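Long-range contacts in cell wall surface anchor family protein (Streptococcus agalactiae serogroup V, PDB 3TW0), which probably mediates adhesion to host cells as the tip pilin of group B Streptococcus pili, through a magnesium-binding von Willebrand factor A-type domain: residues A181-N185 and F196-L200; E229-L233 and I298-G302; I223-D227 and Y279-F285. The protein carries 2 engineered substitutions. All blocks are in the same frame, centred on the assembly; numbering follows the deposited sequence.

Contact 1 (A181-N185 and F196-L200)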
ATOM      1  N   ALA A 181       5.438  -5.921   7.531  1.00 13.29           N
ATOM      2  CA  ALA A 181       6.319  -7.075   7.638  1.00 12.57           C
ATOM      3  C   ALA A 181       5.690  -8.280   8.339  1.00 14.15           C
ATOM      4  O   ALA A 181       5.080  -8.132   9.413  1.00 14.19           O
ATOM      5  CB  ALA A 181       7.595  -6.714   8.400  1.00 11.03           C
ATOM      6  N   ILE A 182       5.958  -9.477   7.785  1.00 14.53           N
ATOM      7  CA  ILE A 182       5.658 -10.750   8.442  1.00 13.82           C
ATOM      8  C   ILE A 182       6.719 -10.977   9.527  1.00 14.79           C
ATOM      9  O   ILE A 182       7.922 -10.823   9.274  1.00 14.27           O
ATOM     10  CB  ILE A 182       5.634 -11.896   7.425  1.00 13.89           C
ATOM     11  CG1 ILE A 182       4.462 -11.705   6.459  1.00 13.23           C
ATOM     12  CG2 ILE A 182       5.531 -13.263   8.142  1.00 13.74           C
ATOM     13  CD1 ILE A 182       4.504 -12.581   5.157  1.00 14.04           C
ATOM     14  N   ASN A 183       6.282 -11.283  10.750  1.00 15.47           N
ATOM     15  CA  ASN A 183       7.225 -11.365  11.884  1.00 17.53           C
ATOM     16  C   ASN A 183       8.022 -12.656  11.983  1.00 17.09           C
ATOM     17  O   ASN A 183       7.901 -13.382  12.962  1.00 18.30           O
ATOM     18  CB  ASN A 183       6.508 -11.082  13.225  1.00 17.16           C
ATOM     19  CG  ASN A 183       7.468 -10.657  14.344  1.00 21.02           C
ATOM     20  OD1 ASN A 183       8.649 -10.346  14.113  1.00 21.78           O
ATOM     21  ND2 ASN A 183       6.953 -10.627  15.563  1.00 20.69           N
ATOM     22  N   PHE A 184       8.865 -12.917  10.995  1.00 17.12           N
ATOM     23  CA  PHE A 184       9.822 -14.007  11.071  1.00 17.59           C
ATOM     24  C   PHE A 184      10.820 -13.862  12.245  1.00 18.49           C
ATOM     25  O   PHE A 184      11.194 -12.733  12.668  1.00 18.38           O
ATOM     26  CB  PHE A 184      10.605 -14.127   9.765  1.00 17.14           C
ATOM     27  CG  PHE A 184       9.776 -14.549   8.585  1.00 18.82           C
ATOM     28  CD1 PHE A 184       9.413 -15.884   8.406  1.00 17.21           C
ATOM     29  CD2 PHE A 184       9.368 -13.607   7.637  1.00 17.94           C
ATOM     30  CE1 PHE A 184       8.641 -16.291   7.292  1.00 15.17           C
ATOM     31  CE2 PHE A 184       8.622 -13.999   6.527  1.00 19.59           C
ATOM     32  CZ  PHE A 184       8.246 -15.361   6.363  1.00 17.57           C
ATOM     33  N   ASN A 185      11.261 -14.999  12.770  1.00 17.47           N
ATOM     34  CA  ASN A 185      12.146 -14.990  13.913  1.00 17.82           C
ATOM     35  C   ASN A 185      13.537 -15.470  13.492  1.00 18.61           C
ATOM     36  O   ASN A 185      13.728 -16.651  13.191  1.00 18.17           O
ATOM     37  CB  ASN A 185      11.560 -15.827  15.054  1.00 17.84           C
ATOM     38  CG  ASN A 185      12.418 -15.775  16.313  1.00 18.25           C
ATOM     39  OD1 ASN A 185      13.598 -15.399  16.267  1.00 15.39           O
ATOM     40  ND2 ASN A 185      11.837 -16.176  17.439  1.00 15.25           N
ATOM     41  N   PHE A 196       6.785 -19.856   8.465  1.00 14.87           N
ATOM     42  CA  PHE A 196       5.683 -19.311   7.641  1.00 15.51           C
ATOM     43  C   PHE A 196       4.480 -20.240   7.727  1.00 16.25           C
ATOM     44  O   PHE A 196       3.353 -19.824   8.072  1.00 16.39           O
ATOM     45  CB  PHE A 196       6.176 -19.188   6.196  1.00 15.11           C
ATOM     46  CG  PHE A 196       5.168 -18.608   5.233  1.00 16.91           C
ATOM     47  CD1 PHE A 196       4.969 -17.227   5.148  1.00 14.92           C
ATOM     48  CD2 PHE A 196       4.460 -19.450   4.345  1.00 14.12           C
ATOM     49  CE1 PHE A 196       4.067 -16.699   4.224  1.00 12.88           C
ATOM     50  CE2 PHE A 196       3.559 -18.930   3.448  1.00 14.63           C
ATOM     51  CZ  PHE A 196       3.344 -17.552   3.383  1.00 13.93           C
ATOM     52  N   ASN A 197       4.736 -21.510   7.435  1.00 17.53           N
ATOM     53  CA  ASN A 197       3.747 -22.584   7.635  1.00 18.14           C
ATOM     54  C   ASN A 197       3.057 -22.585   8.993  1.00 18.15           C
ATOM     55  O   ASN A 197       1.847 -22.807   9.039  1.00 18.05           O
ATOM     56  CB  ASN A 197       4.385 -23.953   7.371  1.00 18.44           C
ATOM     57  CG  ASN A 197       4.781 -24.129   5.921  1.00 19.81           C
ATOM     58  OD1 ASN A 197       4.409 -23.322   5.076  1.00 19.83           O
ATOM     59  ND2 ASN A 197       5.513 -25.211   5.622  1.00 19.32           N
ATOM     60  N   SER A 198       3.784 -22.328  10.090  1.00 18.38           N
ATOM     61  CA  SER A 198       3.118 -22.220  11.399  1.00 19.04           C
ATOM     62  C   SER A 198       2.205 -20.997  11.502  1.00 18.57           C
ATOM     63  O   SER A 198       1.186 -21.046  12.214  1.00 19.15           O
ATOM     64  CB  SER A 198       4.098 -22.223  12.579  1.00 20.13           C
ATOM     65  OG  SER A 198       4.958 -23.349  12.492  1.00 21.24           O
ATOM     66  N   PHE A 199       2.552 -19.898  10.829  1.00 17.68           N
ATOM     67  CA  PHE A 199       1.646 -18.740  10.787  1.00 17.02           C
ATOM     68  C   PHE A 199       0.345 -19.146  10.061  1.00 16.89           C
ATOM     69  O   PHE A 199      -0.742 -18.868  10.532  1.00 16.38           O
ATOM     70  CB  PHE A 199       2.271 -17.514  10.085  1.00 17.70           C
ATOM     71  CG  PHE A 199       3.590 -17.034  10.689  1.00 19.31           C
ATOM     72  CD1 PHE A 199       3.817 -17.067  12.074  1.00 18.83           C
ATOM     73  CD2 PHE A 199       4.592 -16.509   9.855  1.00 19.54           C
ATOM     74  CE1 PHE A 199       5.034 -16.636  12.622  1.00 17.48           C
ATOM     75  CE2 PHE A 199       5.800 -16.077  10.391  1.00 20.31           C
ATOM     76  CZ  PHE A 199       6.020 -16.150  11.798  1.00 18.23           C
ATOM     77  N   LEU A 200       0.480 -19.811   8.911  1.00 17.20           N
ATOM     78  CA  LEU A 200      -0.666 -20.255   8.129  1.00 17.38           C
ATOM     79  C   LEU A 200      -1.555 -21.214   8.931  1.00 18.76           C
ATOM     80  O   LEU A 200      -2.770 -21.203   8.758  1.00 18.14           O
ATOM     81  CB  LEU A 200      -0.205 -20.970   6.859  1.00 17.10           C
ATOM     82  CG  LEU A 200       0.665 -20.287   5.775  1.00 17.06           C
ATOM     83  CD1 LEU A 200       1.038 -21.295   4.701  1.00 14.42           C
ATOM     84  CD2 LEU A 200      -0.033 -19.057   5.117  1.00 16.59           C
TER
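An apolar, largely aromatic contact joins the loop residues 181-185, which follow the central strand 165-172, to residues 196-200 on the helix 192-201 a little further along the same excursion of the chain. Three phenylalanines and an isoleucine do the work, and the two backbones stay well apart: the nearest CA atoms, those of Phe-184 and Phe-196, are 7.6 Å from each other. Phe-196 and Phe-199 stand one turn apart on the helix, so both rings can reach the loop. Ile-182 meets each of them, its CG2 lying 3.6 Å from CE2 of Phe-199 and its CD1 4.2 Å from CE1 of Phe-196, at the edge of the latter ring.

In the von Willebrand factor A-type fold a parallel sheet is flanked by helices; in this protein the connection from strand 165-172 to strand 319-324 is long and contains helix 192-201, which packs back on the segment leading to it. Asn-183 is the centre of an inverse gamma turn, with Phe-184 N bonded to Ile-182 O at 2.9 Å, and the carbonyl O of Asn-183 lies 3.5 Å from CZ of Phe-199. Beyond this turn, Phe-184 presents one ring face to CE2 of Phe-199, while CB of Phe-196 lies 4.0 Å from CE1 of Phe-184, at the edge of that ring. The Phe-184 and Phe-199 rings are inclined at 59°, with centroids 5.9 Å apart. Ile-182 and Phe-196 also touch Leu-307 of helix 302-312.

Contact 2 (E229-L233 and I298-G302)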
ATOM      1  N   GLU A 229       8.294   2.345  -4.427  1.00 20.45           N
ATOM      2  CA  GLU A 229       9.192   2.202  -5.568  1.00 20.36           C
ATOM      3  C   GLU A 229       8.659   1.091  -6.503  1.00 19.19           C
ATOM      4  O   GLU A 229       8.663   1.240  -7.724  1.00 16.68           O
ATOM      5  CB  GLU A 229      10.599   1.886  -5.006  1.00 21.57           C
ATOM      6  CG  GLU A 229      11.730   1.580  -6.001  1.00 27.51           C
ATOM      7  CD  GLU A 229      12.342   2.830  -6.625  1.00 35.86           C
ATOM      8  OE1 GLU A 229      12.809   3.713  -5.854  1.00 39.33           O
ATOM      9  OE2 GLU A 229      12.355   2.923  -7.877  1.00 37.61           O
ATOM     10  N   SER A 230       8.128   0.006  -5.920  1.00 17.58           N
ATOM     11  CA  SER A 230       7.801  -1.187  -6.710  1.00 18.09           C
ATOM     12  C   SER A 230       6.859  -2.183  -6.013  1.00 17.47           C
ATOM     13  O   SER A 230       6.835  -2.300  -4.810  1.00 16.25           O
ATOM     14  CB  SER A 230       9.099  -1.910  -7.165  1.00 17.13           C
ATOM     15  OG  SER A 230       8.803  -3.071  -7.943  1.00 18.79           O
ATOM     16  N   PHE A 231       6.066  -2.874  -6.821  1.00 18.05           N
ATOM     17  CA  PHE A 231       5.331  -4.042  -6.388  1.00 18.45           C
ATOM     18  C   PHE A 231       6.309  -5.101  -5.847  1.00 18.64           C
ATOM     19  O   PHE A 231       5.977  -5.844  -4.928  1.00 18.23           O
ATOM     20  CB  PHE A 231       4.575  -4.584  -7.601  1.00 18.09           C
ATOM     21  CG  PHE A 231       3.809  -5.838  -7.332  1.00 19.20           C
ATOM     22  CD1 PHE A 231       2.604  -5.796  -6.636  1.00 18.65           C
ATOM     23  CD2 PHE A 231       4.262  -7.063  -7.828  1.00 19.61           C
ATOM     24  CE1 PHE A 231       1.869  -6.976  -6.421  1.00 20.48           C
ATOM     25  CE2 PHE A 231       3.535  -8.234  -7.619  1.00 19.06           C
ATOM     26  CZ  PHE A 231       2.345  -8.190  -6.900  1.00 19.31           C
ATOM     27  N   LYS A 232       7.517  -5.152  -6.409  1.00 18.12           N
ATOM     28  CA  LYS A 232       8.497  -6.168  -6.029  1.00 19.09           C
ATOM     29  C   LYS A 232       9.396  -5.734  -4.887  1.00 18.79           C
ATOM     30  O   LYS A 232       9.673  -4.558  -4.736  1.00 18.61           O
ATOM     31  CB  LYS A 232       9.377  -6.552  -7.237  1.00 19.59           C
ATOM     32  CG  LYS A 232       8.657  -7.427  -8.289  1.00 23.17           C
ATOM     33  CD  LYS A 232       9.617  -7.884  -9.423  1.00 29.85           C
ATOM     34  CE  LYS A 232       9.667  -6.908 -10.620  1.00 32.58           C
ATOM     35  NZ  LYS A 232      10.300  -5.562 -10.304  1.00 34.97           N
ATOM     36  N   LEU A 233       9.840  -6.694  -4.080  1.00 18.55           N
ATOM     37  CA  LEU A 233      10.969  -6.480  -3.197  1.00 18.34           C
ATOM     38  C   LEU A 233      12.195  -6.965  -3.952  1.00 18.72           C
ATOM     39  O   LEU A 233      12.082  -7.888  -4.782  1.00 19.35           O
ATOM     40  CB  LEU A 233      10.779  -7.262  -1.902  1.00 18.18           C
ATOM     41  CG  LEU A 233       9.694  -6.687  -0.980  1.00 19.56           C
ATOM     42  CD1 LEU A 233       9.156  -7.735  -0.021  1.00 21.14           C
ATOM     43  CD2 LEU A 233      10.187  -5.412  -0.211  1.00 18.31           C
ATOM     44  N   ILE A 298       9.686 -13.647   0.851  1.00 17.79           N
ATOM     45  CA  ILE A 298       8.631 -12.705   0.442  1.00 18.16           C
ATOM     46  C   ILE A 298       9.258 -11.826  -0.640  1.00 18.24           C
ATOM     47  O   ILE A 298      10.313 -11.253  -0.414  1.00 17.55           O
ATOM     48  CB  ILE A 298       8.124 -11.880   1.650  1.00 18.27           C
ATOM     49  CG1 ILE A 298       7.637 -12.806   2.785  1.00 18.44           C
ATOM     50  CG2 ILE A 298       7.086 -10.831   1.250  1.00 19.19           C
ATOM     51  CD1 ILE A 298       6.419 -13.671   2.446  1.00 18.04           C
ATOM     52  N   LYS A 299       8.638 -11.747  -1.821  1.00 18.93           N
ATOM     53  CA  LYS A 299       9.251 -11.048  -2.970  1.00 19.13           C
ATOM     54  C   LYS A 299       8.376  -9.958  -3.575  1.00 18.77           C
ATOM     55  O   LYS A 299       8.824  -9.213  -4.463  1.00 19.35           O
ATOM     56  CB  LYS A 299       9.634 -12.062  -4.055  1.00 20.12           C
ATOM     57  CG  LYS A 299      10.610 -13.156  -3.589  1.00 22.10           C
ATOM     58  CD  LYS A 299      10.618 -14.362  -4.542  1.00 24.39           C
ATOM     59  CE  LYS A 299      11.975 -15.021  -4.539  1.00 29.31           C
ATOM     60  NZ  LYS A 299      11.913 -16.534  -4.469  1.00 35.40           N
ATOM     61  N   THR A 300       7.126  -9.860  -3.115  1.00 18.19           N
ATOM     62  CA  THR A 300       6.239  -8.751  -3.503  1.00 17.28           C
ATOM     63  C   THR A 300       5.448  -8.141  -2.327  1.00 17.03           C
ATOM     64  O   THR A 300       5.421  -8.690  -1.232  1.00 17.50           O
ATOM     65  CB  THR A 300       5.204  -9.210  -4.527  1.00 17.05           C
ATOM     66  OG1 THR A 300       4.305 -10.129  -3.889  1.00 18.51           O
ATOM     67  CG2 THR A 300       5.888  -9.874  -5.733  1.00 17.28           C
ATOM     68  N   HIS A 301       4.761  -7.035  -2.565  1.00 15.87           N
ATOM     69  CA  HIS A 301       3.849  -6.500  -1.560  1.00 15.26           C
ATOM     70  C   HIS A 301       2.481  -7.144  -1.644  1.00 15.21           C
ATOM     71  O   HIS A 301       1.716  -7.090  -0.693  1.00 14.68           O
ATOM     72  CB  HIS A 301       3.798  -4.951  -1.631  1.00 14.39           C
ATOM     73  CG  HIS A 301       5.132  -4.344  -1.354  1.00 13.01           C
ATOM     74  ND1 HIS A 301       5.634  -4.219  -0.076  1.00 16.09           N
ATOM     75  CD2 HIS A 301       6.135  -3.990  -2.189  1.00 13.49           C
ATOM     76  CE1 HIS A 301       6.867  -3.742  -0.131  1.00 14.13           C
ATOM     77  NE2 HIS A 301       7.196  -3.603  -1.405  1.00 13.99           N
ATOM     78  N   GLY A 302       2.196  -7.768  -2.782  1.00 15.80           N
ATOM     79  CA  GLY A 302       0.902  -8.416  -3.015  1.00 15.69           C
ATOM     80  C   GLY A 302       0.727  -9.566  -2.052  1.00 15.67           C
ATOM     81  O   GLY A 302      -0.295  -9.683  -1.392  1.00 16.06           O
TER
HETATM   82  O   HOH W   1       9.538  -2.623  -2.678  1.00 15.35           O
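A single beta bridge pairs Lys-232 with Thr-300, held by Leu-233 N to Lys-299 O at 2.7 Å and His-301 N to Phe-231 O at 2.9 Å. Phe-231 adopts chi1 t and swings its ring over Thr-300, whose CB sits 4.0 Å from the ring centroid in a CH-pi contact. The p rotamer of Thr-300 accompanies a cap from its OG1 to the backbone N of Glu-303. Leu-233 points toward the partner segment, placing CD1 3.9 Å from Ile-298 CG2 and CD2 3.7 Å from His-301 NE2. With chi1 m, His-301 is hydrogen-bonded to Ser-179 through ND1, while a water lies 2.8 Å from both its NE2 and Lys-232 O. Ser-230 OG accepts from Lys-232 N in an ST turn. The bridge joins the loop before strand 249-251 to the residues leading into helix 302-312; the Phe-231 side chain is about 9 Å from the bound magnesium ion, held by Ser-20, Ser-22 and Thr-143 in what is, by family, a metal-ion-dependent adhesion site (MIDAS).

Contact 3 (I223-D227 and Y279-F285)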
ATOM      1  N   ILE A 223       8.938   0.644  10.453  1.00 13.85           N
ATOM      2  CA  ILE A 223       8.678  -0.822  10.428  1.00 14.75           C
ATOM      3  C   ILE A 223       8.152  -1.384   9.080  1.00 14.98           C
ATOM      4  O   ILE A 223       8.117  -2.588   8.862  1.00 15.61           O
ATOM      5  CB  ILE A 223       7.669  -1.269  11.566  1.00 13.94           C
ATOM      6  CG1 ILE A 223       6.290  -0.631  11.367  1.00 14.05           C
ATOM      7  CG2 ILE A 223       8.234  -0.996  12.971  1.00 13.82           C
ATOM      8  CD1 ILE A 223       5.148  -1.341  12.191  1.00 12.87           C
ATOM      9  N   VAL A 224       7.690  -0.515   8.210  1.00 14.68           N
ATOM     10  CA  VAL A 224       7.015  -0.933   6.999  1.00 14.97           C
ATOM     11  C   VAL A 224       7.969  -1.444   5.921  1.00 14.64           C
ATOM     12  O   VAL A 224       9.152  -1.073   5.892  1.00 14.54           O
ATOM     13  CB  VAL A 224       6.249   0.275   6.489  1.00 14.46           C
ATOM     14  CG1 VAL A 224       6.284   0.358   5.008  1.00 18.24           C
ATOM     15  CG2 VAL A 224       4.838   0.325   7.080  1.00 15.21           C
ATOM     16  N   LYS A 225       7.466  -2.294   5.019  1.00 14.44           N
ATOM     17  CA  LYS A 225       8.264  -2.726   3.845  1.00 13.94           C
ATOM     18  C   LYS A 225       7.857  -1.918   2.632  1.00 14.68           C
ATOM     19  O   LYS A 225       6.673  -1.577   2.464  1.00 14.62           O
ATOM     20  CB  LYS A 225       8.073  -4.234   3.534  1.00 13.05           C
ATOM     21  CG  LYS A 225       8.542  -5.194   4.643  1.00 11.85           C
ATOM     22  CD  LYS A 225      10.007  -5.046   4.979  1.00 10.17           C
ATOM     23  CE  LYS A 225      10.426  -5.966   6.119  1.00  9.21           C
ATOM     24  NZ  LYS A 225      11.914  -6.348   6.090  1.00 12.10           N
ATOM     25  N   GLY A 226       8.817  -1.630   1.764  1.00 14.87           N
ATOM     26  CA  GLY A 226       8.515  -0.825   0.576  1.00 16.00           C
ATOM     27  C   GLY A 226       8.391   0.660   0.878  1.00 16.39           C
ATOM     28  O   GLY A 226       8.193   1.055   2.023  1.00 16.09           O
ATOM     29  N   ASP A 227       8.559   1.467  -0.166  1.00 17.77           N
ATOM     30  CA  ASP A 227       8.419   2.921  -0.105  1.00 18.98           C
ATOM     31  C   ASP A 227       7.666   3.482  -1.313  1.00 19.09           C
ATOM     32  O   ASP A 227       7.812   4.665  -1.622  1.00 19.19           O
ATOM     33  CB  ASP A 227       9.802   3.598  -0.011  1.00 19.64           C
ATOM     34  CG  ASP A 227      10.704   3.300  -1.221  1.00 20.96           C
ATOM     35  OD1 ASP A 227      10.292   2.596  -2.165  1.00 21.12           O
ATOM     36  OD2 ASP A 227      11.850   3.783  -1.215  1.00 23.12           O
ATOM     37  N   TYR A 279      14.343  -2.105   3.809  1.00 17.99           N
ATOM     38  CA  TYR A 279      12.915  -2.331   3.748  1.00 18.72           C
ATOM     39  C   TYR A 279      12.426  -2.558   2.298  1.00 18.08           C
ATOM     40  O   TYR A 279      11.289  -2.940   2.086  1.00 17.82           O
ATOM     41  CB  TYR A 279      12.115  -1.229   4.469  1.00 18.31           C
ATOM     42  CG  TYR A 279      12.389   0.186   4.030  1.00 21.58           C
ATOM     43  CD1 TYR A 279      12.952   1.111   4.918  1.00 22.11           C
ATOM     44  CD2 TYR A 279      12.061   0.615   2.755  1.00 20.45           C
ATOM     45  CE1 TYR A 279      13.195   2.427   4.521  1.00 23.14           C
ATOM     46  CE2 TYR A 279      12.288   1.903   2.362  1.00 22.96           C
ATOM     47  CZ  TYR A 279      12.858   2.815   3.255  1.00 23.52           C
ATOM     48  OH  TYR A 279      13.088   4.114   2.830  1.00 23.75           O
ATOM     49  N   ASN A 280      13.301  -2.381   1.323  1.00 17.52           N
ATOM     50  CA  ASN A 280      12.977  -2.760  -0.058  1.00 18.19           C
ATOM     51  C   ASN A 280      13.472  -4.130  -0.517  1.00 17.13           C
ATOM     52  O   ASN A 280      13.229  -4.506  -1.666  1.00 17.60           O
ATOM     53  CB  ASN A 280      13.459  -1.686  -1.044  1.00 18.15           C
ATOM     54  CG  ASN A 280      12.513  -0.500  -1.107  1.00 21.92           C
ATOM     55  OD1 ASN A 280      11.283  -0.675  -1.187  1.00 25.73           O
ATOM     56  ND2 ASN A 280      13.072   0.716  -1.071  1.00 22.83           N
ATOM     57  N   TRP A 281      14.166  -4.854   0.362  1.00 16.72           N
ATOM     58  CA  TRP A 281      14.855  -6.099   0.039  1.00 16.15           C
ATOM     59  C   TRP A 281      13.925  -7.298   0.115  1.00 16.89           C
ATOM     60  O   TRP A 281      12.973  -7.315   0.893  1.00 16.42           O
ATOM     61  CB  TRP A 281      15.963  -6.375   1.070  1.00 16.15           C
ATOM     62  CG  TRP A 281      17.145  -5.426   1.065  1.00 17.29           C
ATOM     63  CD1 TRP A 281      17.302  -4.286   0.306  1.00 17.28           C
ATOM     64  CD2 TRP A 281      18.306  -5.499   1.912  1.00 19.35           C
ATOM     65  NE1 TRP A 281      18.507  -3.684   0.591  1.00 15.49           N
ATOM     66  CE2 TRP A 281      19.139  -4.395   1.582  1.00 16.31           C
ATOM     67  CE3 TRP A 281      18.739  -6.402   2.899  1.00 18.20           C
ATOM     68  CZ2 TRP A 281      20.371  -4.175   2.200  1.00 17.13           C
ATOM     69  CZ3 TRP A 281      19.961  -6.171   3.525  1.00 19.03           C
ATOM     70  CH2 TRP A 281      20.778  -5.069   3.158  1.00 17.88           C
ATOM     71  N   VAL A 282      14.237  -8.341  -0.634  1.00 18.13           N
ATOM     72  CA  VAL A 282      13.591  -9.639  -0.362  1.00 18.17           C
ATOM     73  C   VAL A 282      13.884  -9.962   1.101  1.00 18.06           C
ATOM     74  O   VAL A 282      14.979  -9.682   1.594  1.00 20.06           O
ATOM     75  CB  VAL A 282      14.108 -10.732  -1.323  1.00 18.05           C
ATOM     76  CG1 VAL A 282      13.624 -12.117  -0.898  1.00 17.91           C
ATOM     77  CG2 VAL A 282      13.631 -10.437  -2.713  1.00 18.18           C
ATOM     78  N   TYR A 283      12.886 -10.474   1.814  1.00 16.88           N
ATOM     79  CA  TYR A 283      13.095 -10.833   3.202  1.00 16.60           C
ATOM     80  C   TYR A 283      12.290 -12.113   3.509  1.00 16.95           C
ATOM     81  O   TYR A 283      11.437 -12.521   2.724  1.00 16.43           O
ATOM     82  CB  TYR A 283      12.707  -9.669   4.150  1.00 15.66           C
ATOM     83  CG  TYR A 283      11.208  -9.575   4.371  1.00 13.81           C
ATOM     84  CD1 TYR A 283      10.386  -8.974   3.418  1.00 13.03           C
ATOM     85  CD2 TYR A 283      10.618 -10.115   5.509  1.00 12.57           C
ATOM     86  CE1 TYR A 283       9.010  -8.893   3.603  1.00 13.53           C
ATOM     87  CE2 TYR A 283       9.222 -10.058   5.704  1.00 14.82           C
ATOM     88  CZ  TYR A 283       8.437  -9.450   4.747  1.00 11.27           C
ATOM     89  OH  TYR A 283       7.096  -9.379   4.931  1.00 12.75           O
ATOM     90  N   PRO A 284      12.550 -12.739   4.651  1.00 17.81           N
ATOM     91  CA  PRO A 284      13.462 -12.340   5.731  1.00 18.40           C
ATOM     92  C   PRO A 284      14.939 -12.515   5.373  1.00 18.98           C
ATOM     93  O   PRO A 284      15.271 -13.230   4.427  1.00 18.24           O
ATOM     94  CB  PRO A 284      13.077 -13.282   6.871  1.00 18.12           C
ATOM     95  CG  PRO A 284      12.589 -14.526   6.141  1.00 17.88           C
ATOM     96  CD  PRO A 284      12.003 -14.105   4.856  1.00 17.49           C
ATOM     97  N   PHE A 285      15.790 -11.802   6.113  1.00 19.68           N
ATOM     98  CA  PHE A 285      17.241 -11.929   6.068  1.00 19.96           C
ATOM     99  C   PHE A 285      17.774 -11.767   7.516  1.00 20.50           C
ATOM    100  O   PHE A 285      17.151 -11.068   8.334  1.00 20.23           O
ATOM    101  CB  PHE A 285      17.847 -10.858   5.136  1.00 20.14           C
ATOM    102  CG  PHE A 285      17.473  -9.432   5.501  1.00 20.63           C
ATOM    103  CD1 PHE A 285      18.157  -8.744   6.499  1.00 21.04           C
ATOM    104  CD2 PHE A 285      16.427  -8.783   4.849  1.00 20.40           C
ATOM    105  CE1 PHE A 285      17.792  -7.441   6.855  1.00 20.16           C
ATOM    106  CE2 PHE A 285      16.079  -7.467   5.182  1.00 22.52           C
ATOM    107  CZ  PHE A 285      16.769  -6.789   6.182  1.00 18.23           C
TER
HETATM  108  O   HOH W   2      12.926  -6.178   3.430  1.00 14.07           O
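Two loops of the elaborated von Willebrand factor A-type domain meet here, one in the connection between helix 220-223 and strand 249-251 and the other following strand 271-276. They illustrate how irregular segments can be joined without forming a regular sheet: a single backbone hydrogen bond is supplemented by side-chain contacts.

The second loop begins at Tyr-279, in a 3-10 segment, where its carbonyl O accepts a hydrogen bond from Gly-226 N at 2.8 Å and lies 3.5 Å from Lys-225 CA in a CA-H...O contact. Its side chain lies along the other segment, with CB 3.3 Å from Val-224 O and CE2 3.8 Å from Asp-227 CB. At Asn-280 the ND2 atom makes a weak hydrogen bond of 3.3 Å to OD2 of Asp-227, whose OD1 accepts from the backbone N of Glu-229. The OD1 atom of Asn-280 comes within 3.3 Å of Gly-226 CA. Gly-226 itself has a positive phi of 77°, a backbone conformation that glycine adopts readily.

At Trp-281 a water accepts from Lys-225 NZ (2.9 Å) and donates to Trp-281 O (2.8 Å), while the indole NE1 is bonded to the backbone O of Trp-276. The chain then turns so that Tyr-283 points toward the first segment, and its OH bonds to Ile-182 N. Lys-225 extends across one face of this ring, with CE 3.9 Å from the centroid in a CH-pi contact and NZ 4.1 Å from it in a cation-pi interaction. A cis peptide bond precedes Pro-284. Finally, the nearest atom of Phe-285, CE2, stays 4.4 Å from Lys-225 NZ.

How the contacts relate
Contact 1 closes within the connection after strand 165-172 before the other two open; contacts 2 and 3 then alternate along the chain, each pairing the loop between helix 220-223 and strand 249-251 with that between strand 271-276 and helix 302-312. Their centres lie about 9 Å apart, while contact 1 is about 14 Å from contact 3 and 17 Å from contact 2. All three touch: Ile-298 N probably bonds to Tyr-283 O (2.8 Å), Ile-298 CD1 packs on Ile-182 CD1 (3.5 Å), and Phe-184 CD2 packs on Pro-284 CG (3.7 Å). All six segments lie between the neighbouring strands 165-172 and 319-324, so the contacts fold that long connection onto itself.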